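Local atomic coordinates of endo-beta-1,4-mannanase (Alicyclobacillus acidocaldarius, PDB entry 4CD8), a protein that hydrolyses internal beta-1,4-mannosidic linkages of mannans, as a TIM-barrel glycoside hydrolase of family GH113. Residues Ile13-Trp27 with Leu39-Ala52. Sequence-based numbering, arbitrary orientation.
Sequences IRGMTFGFVGQHGTW and LAEQPFNWVTLAFA. With BMA (beta-D-mannopyranose), chain C.
Strand 13-18 pairs in parallel with the strand that starts at Trp46, their axes 4.5 Å apart and inclined by 22°, with Met16 and Phe18 bonded on both their N and O to Trp46, Thr48 and Ala50. The Phe18 O bond to Ala50 N is weak. With helix 30-40 between them in sequence, the strands form a beta-alpha-beta unit of the TIM barrel.

Arg14 and Asn45 close the N-terminal end. Asn45 OD1 accepts from Arg14 N at 2.8 Å, and Asn45 N donates a hydrogen bond to Arg14 O. The amide lies over one face of the guanidinium, the planes 30° apart. A bend at chi3 (-78°) turns the guanidinium back, and Arg14 NH1 donates a hydrogen bond to Pro43 O at 2.8 Å, in the guanidinium plane but above the plane of the carbonyl. Replacing Arg14 by an alanine would probably leave Pro43 O without this donor and the Asn45 amide without its stacking partner.

Met16 packs toward the helix. Met16 CG touches Leu39 CD1 at 3.6 Å, and its bent chain brings CE to Phe44 CZ. Phe18 CB rests on Val47 CG2, and its ring lies alongside Leu49. On the other face, Thr17 CG2 meets Ala50 CB at 3.6 Å, while Thr17 OG1 bonds to Leu280 O of strand 275-283, which pairs with strand 13-18 on its other side.

Beyond the strand, Trp27 NE1 binds Gly19 O at 2.9 Å, in the ring plane, and its CZ2 edge faces Ala50 O. Ala52 N donates a hydrogen bond to Val21 O. The Phe20 ring has Ala50 and Phe51 backbone at its edge, and Phe20 CE2 lies 3.4 Å from O5 of the bound mannose. Phe20 also touches the mannoimidazole inhibitor. The chemistry thus runs from polar clasps at one end, through an apolar middle, to Phe20 and Val21, which line the sugar pocket, at the other.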
# COMPACT_ATOMS: atom_id res chain seq x y z
N ILE A 13 8.32 9.14 -6.54
CA ILE A 13 7.06 9.09 -5.80
C ILE A 13 7.25 9.61 -4.37
O ILE A 13 8.11 9.12 -3.61
CB ILE A 13 6.53 7.65 -5.75
CG1 ILE A 13 6.13 7.19 -7.16
CG2 ILE A 13 5.32 7.56 -4.84
CD1 ILE A 13 5.92 5.70 -7.27
N ARG A 14 6.46 10.64 -4.07
CA ARG A 14 6.36 11.24 -2.76
C ARG A 14 4.90 11.07 -2.34
O ARG A 14 4.08 11.94 -2.62
CB ARG A 14 6.73 12.73 -2.81
CG ARG A 14 8.17 12.94 -3.22
CD ARG A 14 8.54 14.39 -3.46
NE ARG A 14 8.08 14.91 -4.75
CZ ARG A 14 7.08 15.77 -4.92
NH1 ARG A 14 6.35 16.20 -3.91
NH2 ARG A 14 6.78 16.20 -6.13
N GLY A 15 4.57 9.93 -1.73
CA GLY A 15 3.18 9.56 -1.62
C GLY A 15 2.72 9.23 -0.23
O GLY A 15 3.53 9.08 0.67
N MET A 16 1.41 9.07 -0.12
CA MET A 16 0.78 8.80 1.15
C MET A 16 -0.43 7.92 0.94
O MET A 16 -1.23 8.18 0.05
CB MET A 16 0.36 10.09 1.82
CG MET A 16 -0.34 9.86 3.19
SD MET A 16 0.68 9.09 4.47
CE MET A 16 1.90 10.37 4.78
N THR A 17 -0.56 6.90 1.76
CA THR A 17 -1.74 6.05 1.72
C THR A 17 -2.84 6.68 2.58
O THR A 17 -2.58 7.13 3.69
CB THR A 17 -1.45 4.64 2.29
OG1 THR A 17 -0.37 4.04 1.56
CG2 THR A 17 -2.70 3.76 2.18
N PHE A 18 -4.05 6.64 2.05
CA PHE A 18 -5.23 7.30 2.60
C PHE A 18 -6.39 6.34 2.82
O PHE A 18 -6.76 5.55 1.95
CB PHE A 18 -5.76 8.38 1.67
CG PHE A 18 -7.02 9.04 2.18
CD1 PHE A 18 -8.28 8.57 1.84
CD2 PHE A 18 -6.93 10.18 2.94
CE1 PHE A 18 -9.42 9.17 2.31
CE2 PHE A 18 -8.07 10.82 3.36
CZ PHE A 18 -9.31 10.31 3.06
N GLY A 19 -6.98 6.41 4.01
CA GLY A 19 -8.34 5.91 4.21
C GLY A 19 -8.53 4.44 4.55
O GLY A 19 -9.68 3.96 4.60
N PHE A 20 -7.44 3.72 4.77
CA PHE A 20 -7.53 2.28 5.12
C PHE A 20 -8.30 2.15 6.44
O PHE A 20 -8.11 2.96 7.33
CB PHE A 20 -6.12 1.70 5.29
CG PHE A 20 -6.02 0.22 5.07
CD1 PHE A 20 -6.36 -0.34 3.84
CD2 PHE A 20 -5.54 -0.62 6.08
CE1 PHE A 20 -6.23 -1.67 3.62
CE2 PHE A 20 -5.40 -1.98 5.85
CZ PHE A 20 -5.74 -2.51 4.62
N VAL A 21 -9.17 1.16 6.59
CA VAL A 21 -9.45 0.00 5.72
C VAL A 21 -10.56 0.24 4.71
O VAL A 21 -11.02 -0.71 4.05
CB VAL A 21 -9.88 -1.24 6.57
CG1 VAL A 21 -8.78 -1.63 7.52
CG2 VAL A 21 -11.18 -1.01 7.35
N GLY A 22 -11.01 1.47 4.59
CA GLY A 22 -12.05 1.80 3.66
C GLY A 22 -13.35 1.11 3.95
O GLY A 22 -13.96 0.47 3.08
N GLN A 23 -13.80 1.26 5.20
CA GLN A 23 -15.10 0.78 5.59
C GLN A 23 -16.15 1.58 4.89
O GLN A 23 -16.00 2.81 4.68
CB GLN A 23 -15.31 1.00 7.09
CG GLN A 23 -14.41 0.25 8.03
CD GLN A 23 -14.88 0.47 9.47
OE1 GLN A 23 -15.55 -0.38 10.05
NE2 GLN A 23 -14.59 1.64 10.02
N HIS A 24 -17.24 0.89 4.53
CA HIS A 24 -18.34 1.48 3.83
C HIS A 24 -18.79 2.80 4.47
O HIS A 24 -19.05 2.86 5.68
CB HIS A 24 -19.54 0.53 3.84
CG HIS A 24 -20.69 1.01 3.05
ND1 HIS A 24 -21.90 1.38 3.61
CD2 HIS A 24 -20.83 1.17 1.71
CE1 HIS A 24 -22.72 1.77 2.65
NE2 HIS A 24 -22.10 1.63 1.49
N GLY A 25 -18.94 3.82 3.63
CA GLY A 25 -19.43 5.15 4.05
C GLY A 25 -18.38 6.10 4.59
O GLY A 25 -18.64 7.28 4.69
N THR A 26 -17.21 5.61 4.98
CA THR A 26 -16.26 6.48 5.65
C THR A 26 -15.62 7.54 4.73
O THR A 26 -15.25 8.62 5.18
CB THR A 26 -15.16 5.71 6.40
OG1 THR A 26 -14.42 4.89 5.49
CG2 THR A 26 -15.79 4.83 7.50
N TRP A 27 -15.50 7.22 3.45
CA TRP A 27 -14.89 8.16 2.51
C TRP A 27 -15.86 9.21 1.96
O TRP A 27 -15.44 10.24 1.41
CB TRP A 27 -14.24 7.40 1.37
CG TRP A 27 -13.08 6.54 1.72
CD1 TRP A 27 -12.63 6.20 2.98
CD2 TRP A 27 -12.22 5.83 0.79
NE1 TRP A 27 -11.56 5.36 2.88
CE2 TRP A 27 -11.28 5.12 1.56
CE3 TRP A 27 -12.17 5.74 -0.61
CZ2 TRP A 27 -10.33 4.29 0.99
CZ3 TRP A 27 -11.20 4.95 -1.17
CH2 TRP A 27 -10.27 4.24 -0.37
N LEU A 39 -4.07 16.30 3.47
CA LEU A 39 -3.05 15.45 2.85
C LEU A 39 -2.43 16.18 1.65
O LEU A 39 -1.21 16.17 1.48
CB LEU A 39 -3.62 14.11 2.45
CG LEU A 39 -2.70 13.05 1.82
CD1 LEU A 39 -3.30 11.67 2.06
CD2 LEU A 39 -2.47 13.31 0.32
N ALA A 40 -3.28 16.81 0.82
CA ALA A 40 -2.78 17.46 -0.41
C ALA A 40 -1.95 18.73 -0.13
O ALA A 40 -1.24 19.23 -1.03
CB ALA A 40 -3.92 17.76 -1.37
N GLU A 41 -1.99 19.25 1.10
CA GLU A 41 -1.12 20.38 1.46
C GLU A 41 0.32 19.98 1.83
O GLU A 41 1.20 20.84 1.96
CB GLU A 41 -1.74 21.19 2.57
CG GLU A 41 -3.06 21.85 2.16
CD GLU A 41 -3.64 22.73 3.25
OE1 GLU A 41 -2.91 23.56 3.78
OE2 GLU A 41 -4.82 22.59 3.59
N GLN A 42 0.55 18.68 2.01
CA GLN A 42 1.87 18.12 2.26
C GLN A 42 2.60 18.06 0.93
O GLN A 42 1.95 18.12 -0.11
CB GLN A 42 1.72 16.72 2.81
CG GLN A 42 0.98 16.68 4.14
CD GLN A 42 1.87 17.00 5.32
OE1 GLN A 42 2.96 16.44 5.45
NE2 GLN A 42 1.40 17.87 6.20
N PRO A 43 3.91 17.89 0.96
CA PRO A 43 4.72 17.83 -0.29
C PRO A 43 4.65 16.45 -0.97
O PRO A 43 5.67 15.77 -1.20
CB PRO A 43 6.13 18.19 0.20
CG PRO A 43 6.17 17.67 1.61
CD PRO A 43 4.77 17.82 2.17
N PHE A 44 3.43 16.06 -1.31
CA PHE A 44 3.16 14.77 -1.91
C PHE A 44 2.66 14.95 -3.33
O PHE A 44 1.88 15.85 -3.60
CB PHE A 44 2.07 14.02 -1.14
CG PHE A 44 2.37 13.78 0.30
CD1 PHE A 44 3.65 13.59 0.75
CD2 PHE A 44 1.33 13.66 1.21
CE1 PHE A 44 3.92 13.35 2.08
CE2 PHE A 44 1.59 13.41 2.54
CZ PHE A 44 2.89 13.25 2.98
N ASN A 45 3.14 14.09 -4.21
CA ASN A 45 2.60 14.04 -5.54
C ASN A 45 1.65 12.87 -5.81
O ASN A 45 0.98 12.84 -6.85
CB ASN A 45 3.74 14.14 -6.55
CG ASN A 45 4.75 13.01 -6.44
OD1 ASN A 45 4.69 12.15 -5.57
ND2 ASN A 45 5.69 13.01 -7.35
N TRP A 46 1.56 11.92 -4.86
CA TRP A 46 0.73 10.73 -5.00
C TRP A 46 -0.08 10.49 -3.71
O TRP A 46 0.39 10.73 -2.60
CB TRP A 46 1.60 9.49 -5.21
CG TRP A 46 2.07 9.25 -6.60
CD1 TRP A 46 3.18 9.76 -7.18
CD2 TRP A 46 1.44 8.43 -7.60
NE1 TRP A 46 3.27 9.33 -8.48
CE2 TRP A 46 2.22 8.51 -8.77
CE3 TRP A 46 0.28 7.65 -7.61
CZ2 TRP A 46 1.88 7.82 -9.93
CZ3 TRP A 46 -0.07 6.97 -8.76
CH2 TRP A 46 0.74 7.06 -9.92
N VAL A 47 -1.26 9.92 -3.90
CA VAL A 47 -2.04 9.31 -2.81
C VAL A 47 -2.44 7.92 -3.24
O VAL A 47 -2.75 7.71 -4.42
CB VAL A 47 -3.25 10.18 -2.46
CG1 VAL A 47 -4.26 10.26 -3.58
CG2 VAL A 47 -3.91 9.69 -1.18
N THR A 48 -2.46 6.97 -2.29
CA THR A 48 -2.99 5.67 -2.55
C THR A 48 -4.31 5.54 -1.81
O THR A 48 -4.37 5.78 -0.55
CB THR A 48 -2.03 4.54 -2.14
OG1 THR A 48 -0.89 4.57 -3.00
CG2 THR A 48 -2.65 3.20 -2.27
N LEU A 49 -5.36 5.19 -2.52
CA LEU A 49 -6.65 4.92 -1.89
C LEU A 49 -6.66 3.42 -1.63
O LEU A 49 -6.78 2.62 -2.54
CB LEU A 49 -7.81 5.31 -2.82
CG LEU A 49 -7.81 6.80 -3.21
CD1 LEU A 49 -8.92 7.09 -4.19
CD2 LEU A 49 -7.92 7.65 -1.96
N ALA A 50 -6.60 3.06 -0.33
CA ALA A 50 -6.45 1.67 0.06
C ALA A 50 -7.66 1.23 0.84
O ALA A 50 -8.11 1.94 1.74
CB ALA A 50 -5.19 1.46 0.88
N PHE A 51 -8.13 0.02 0.52
CA PHE A 51 -9.25 -0.56 1.25
C PHE A 51 -9.20 -2.06 1.21
O PHE A 51 -8.54 -2.64 0.39
CB PHE A 51 -10.60 -0.07 0.70
CG PHE A 51 -10.87 -0.51 -0.71
CD1 PHE A 51 -10.30 0.17 -1.79
CD2 PHE A 51 -11.67 -1.60 -0.96
CE1 PHE A 51 -10.57 -0.27 -3.10
CE2 PHE A 51 -11.95 -2.01 -2.26
CZ PHE A 51 -11.35 -1.37 -3.33
N ALA A 52 -9.90 -2.71 2.15
CA ALA A 52 -9.87 -4.16 2.27
C ALA A 52 -11.22 -4.80 2.19
O ALA A 52 -12.12 -4.46 2.98
CB ALA A 52 -9.19 -4.58 3.56
C1 BMA C . -3.10 -1.38 9.68
C2 BMA C . -3.71 -0.14 10.31
C3 BMA C . -4.87 -0.58 11.21
C4 BMA C . -5.79 -1.50 10.41
C5 BMA C . -5.02 -2.69 9.85
C6 BMA C . -5.91 -3.74 9.17
O1 BMA C . -2.04 -1.00 8.82
O2 BMA C . -4.27 0.78 9.42
O3 BMA C . -5.58 0.56 11.72
O4 BMA C . -6.73 -1.97 11.36
O5 BMA C . -4.06 -2.14 8.94
O6 BMA C . -5.13 -4.57 8.30
O HOH W 1 -13.26 -2.35 4.40